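Local coordinates for tyrocidine synthetase 3 (Brevibacillus brevis, PDB 2JGP), which forms a peptide bond in nonribosomal synthesis of the antibiotic tyrocidine, its carrier domain probably presenting the phosphopantetheine-tethered intermediate to its condensation domain, at residues Ala461-Phe467 against Gly479-Ser483. Coordinates in Å, arbitrary orientation, origin at the centre of the assembly. Residues are numbered along the deposited sequence.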
loop_
_atom_site.group_PDB
_atom_site.type_symbol
_atom_site.label_atom_id
_atom_site.label_comp_id
_atom_site.label_asym_id
_atom_site.label_seq_id
_atom_site.Cartn_x
_atom_site.Cartn_y
_atom_site.Cartn_z
ATOM N N ALA A 461 8.723 15.394 -1.397
ATOM C CA ALA A 461 7.422 15.163 -2.023
ATOM C C ALA A 461 7.590 14.595 -3.430
ATOM O O ALA A 461 7.969 15.317 -4.348
ATOM C CB ALA A 461 6.621 16.458 -2.059
ATOM N N LYS A 462 7.309 13.302 -3.598
ATOM C CA LYS A 462 7.418 12.665 -4.919
ATOM C C LYS A 462 6.345 13.167 -5.892
ATOM O O LYS A 462 6.591 13.259 -7.096
ATOM C CB LYS A 462 7.336 11.140 -4.806
ATOM C CG LYS A 462 7.723 10.404 -6.093
ATOM C CD LYS A 462 7.343 8.922 -6.040
ATOM C CE LYS A 462 7.275 8.310 -7.439
ATOM N NZ LYS A 462 6.557 6.999 -7.444
ATOM N N PHE A 463 5.170 13.504 -5.365
ATOM C CA PHE A 463 4.032 13.921 -6.187
ATOM C C PHE A 463 3.666 15.368 -5.901
ATOM O O PHE A 463 4.124 15.926 -4.909
ATOM C CB PHE A 463 2.844 13.011 -5.903
ATOM C CG PHE A 463 3.137 11.565 -6.141
ATOM C CD1 PHE A 463 3.512 10.737 -5.094
ATOM C CD2 PHE A 463 3.062 11.035 -7.420
ATOM C CE1 PHE A 463 3.796 9.397 -5.314
ATOM C CE2 PHE A 463 3.350 9.697 -7.652
ATOM C CZ PHE A 463 3.717 8.877 -6.595
ATOM N N ASP A 464 2.846 15.972 -6.766
ATOM C CA ASP A 464 2.392 17.355 -6.560
ATOM C C ASP A 464 1.881 17.506 -5.148
ATOM O O ASP A 464 2.201 18.468 -4.451
ATOM C CB ASP A 464 1.266 17.730 -7.520
ATOM C CG ASP A 464 1.747 17.949 -8.925
ATOM O OD1 ASP A 464 2.932 17.685 -9.201
ATOM O OD2 ASP A 464 0.929 18.391 -9.753
ATOM N N LEU A 465 1.068 16.541 -4.737
ATOM C CA LEU A 465 0.684 16.438 -3.346
ATOM C C LEU A 465 0.215 15.031 -2.989
ATOM O O LEU A 465 -0.282 14.288 -3.840
ATOM C CB LEU A 465 -0.374 17.495 -2.993
ATOM C CG LEU A 465 -1.828 17.288 -3.415
ATOM C CD1 LEU A 465 -2.564 16.533 -2.345
ATOM C CD2 LEU A 465 -2.510 18.634 -3.653
ATOM N N THR A 466 0.434 14.663 -1.729
ATOM C CA THR A 466 -0.042 13.405 -1.182
ATOM C C THR A 466 -1.021 13.735 -0.070
ATOM O O THR A 466 -0.665 14.430 0.886
ATOM C CB THR A 466 1.112 12.570 -0.611
ATOM O OG1 THR A 466 1.997 12.198 -1.673
ATOM C CG2 THR A 466 0.587 11.318 0.080
ATOM N N PHE A 467 -2.252 13.244 -0.212
ATOM C CA PHE A 467 -3.330 13.542 0.717
ATOM C C PHE A 467 -3.472 12.335 1.636
ATOM O O PHE A 467 -3.687 11.230 1.156
ATOM C CB PHE A 467 -4.626 13.785 -0.066
ATOM C CG PHE A 467 -5.808 14.139 0.794
ATOM C CD1 PHE A 467 -6.208 15.459 0.932
ATOM C CD2 PHE A 467 -6.531 13.151 1.453
ATOM C CE1 PHE A 467 -7.301 15.788 1.717
ATOM C CE2 PHE A 467 -7.621 13.477 2.239
ATOM C CZ PHE A 467 -8.005 14.797 2.369
ATOM N N GLY A 479 -3.934 15.190 6.431
ATOM C CA GLY A 479 -2.572 15.652 6.162
ATOM C C GLY A 479 -2.347 15.833 4.671
ATOM O O GLY A 479 -2.807 15.020 3.864
ATOM N N VAL A 480 -1.645 16.906 4.308
ATOM C CA VAL A 480 -1.257 17.146 2.919
ATOM C C VAL A 480 0.235 17.433 2.864
ATOM O O VAL A 480 0.716 18.382 3.482
ATOM C CB VAL A 480 -2.054 18.304 2.285
ATOM C CG1 VAL A 480 -1.606 18.550 0.841
ATOM C CG2 VAL A 480 -3.545 17.999 2.328
ATOM N N GLU A 481 0.956 16.566 2.158
ATOM C CA GLU A 481 2.358 16.760 1.844
ATOM C C GLU A 481 2.377 17.273 0.415
ATOM O O GLU A 481 1.840 16.625 -0.477
ATOM C CB GLU A 481 3.107 15.435 1.948
ATOM C CG GLU A 481 4.533 15.460 1.441
ATOM C CD GLU A 481 5.090 14.062 1.284
ATOM O OE1 GLU A 481 5.543 13.492 2.298
ATOM O OE2 GLU A 481 5.067 13.531 0.148
ATOM N N TYR A 482 2.991 18.431 0.198
ATOM C CA TYR A 482 2.889 19.103 -1.096
ATOM C C TYR A 482 4.228 19.630 -1.580
ATOM O O TYR A 482 5.131 19.881 -0.784
ATOM C CB TYR A 482 1.883 20.252 -1.014
ATOM C CG TYR A 482 2.242 21.321 -0.010
ATOM C CD1 TYR A 482 2.979 22.438 -0.386
ATOM C CD2 TYR A 482 1.830 21.223 1.314
ATOM C CE1 TYR A 482 3.310 23.428 0.534
ATOM C CE2 TYR A 482 2.155 22.205 2.240
ATOM C CZ TYR A 482 2.891 23.301 1.844
ATOM O OH TYR A 482 3.214 24.269 2.753
ATOM N N SER A 483 4.324 19.810 -2.894
ATOM C CA SER A 483 5.508 20.365 -3.534
ATOM C C SER A 483 5.655 21.844 -3.194
ATOM O O SER A 483 4.768 22.637 -3.491
ATOM C CB SER A 483 5.403 20.214 -5.053
ATOM O OG SER A 483 5.281 18.855 -5.418
HETATM O O HOH W 1 7.107 17.210 -5.919
HETATM O O HOH W 2 6.406 11.801 -1.458
HETATM O O HOH W 3 3.863 13.984 -2.202
#
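Three backbone hydrogen bonds join residues 461-467 to residues 479-483 of this β-hairpin. Thr-466 and Glu-481 form a hydrogen-bonded pair, with Thr-466 N to Glu-481 O at 2.7 Å and Glu-481 N to Thr-466 O at 3.0 Å; beyond it, Ser-483 N reaches Asp-464 O at 3.0 Å, so the pairing carries on past the start of strand 465-471. The carboxylate of Asp-464 is engaged elsewhere, in a salt bridge with Arg-295. Water extends the polar network around the loop leading into strand 465-471. One molecule links Glu-481 OE2 to Lys-462 N, a second joins OE2 to Thr-466 OG1, and a third connects Ala-461 O with Ser-483 OG. On the face that carries Leu-465, Phe-467, Val-480 and Tyr-482, the non-hydrogen-bonded pairs bring apolar groups together: Leu-465 CB lies 4.1 Å from Tyr-482 CB, and Phe-467 CD1 3.9 Å from Val-480 CG2, with a diagonal contact of 3.9 Å from Leu-465 CD1 to Val-480 CG1. Helix 489-508 packs against this face, where Phe-499 meets the Phe-467 ring and Met-492 touches Val-480 and Tyr-482. The hairpin supplies the two central strands of a four-stranded sheet in the condensation domain. Its chemistry is thus two-sided, with a hydrated carboxylate and hydroxyl on the Thr-466 and Glu-481 face and a buried, largely apolar surface facing the helix.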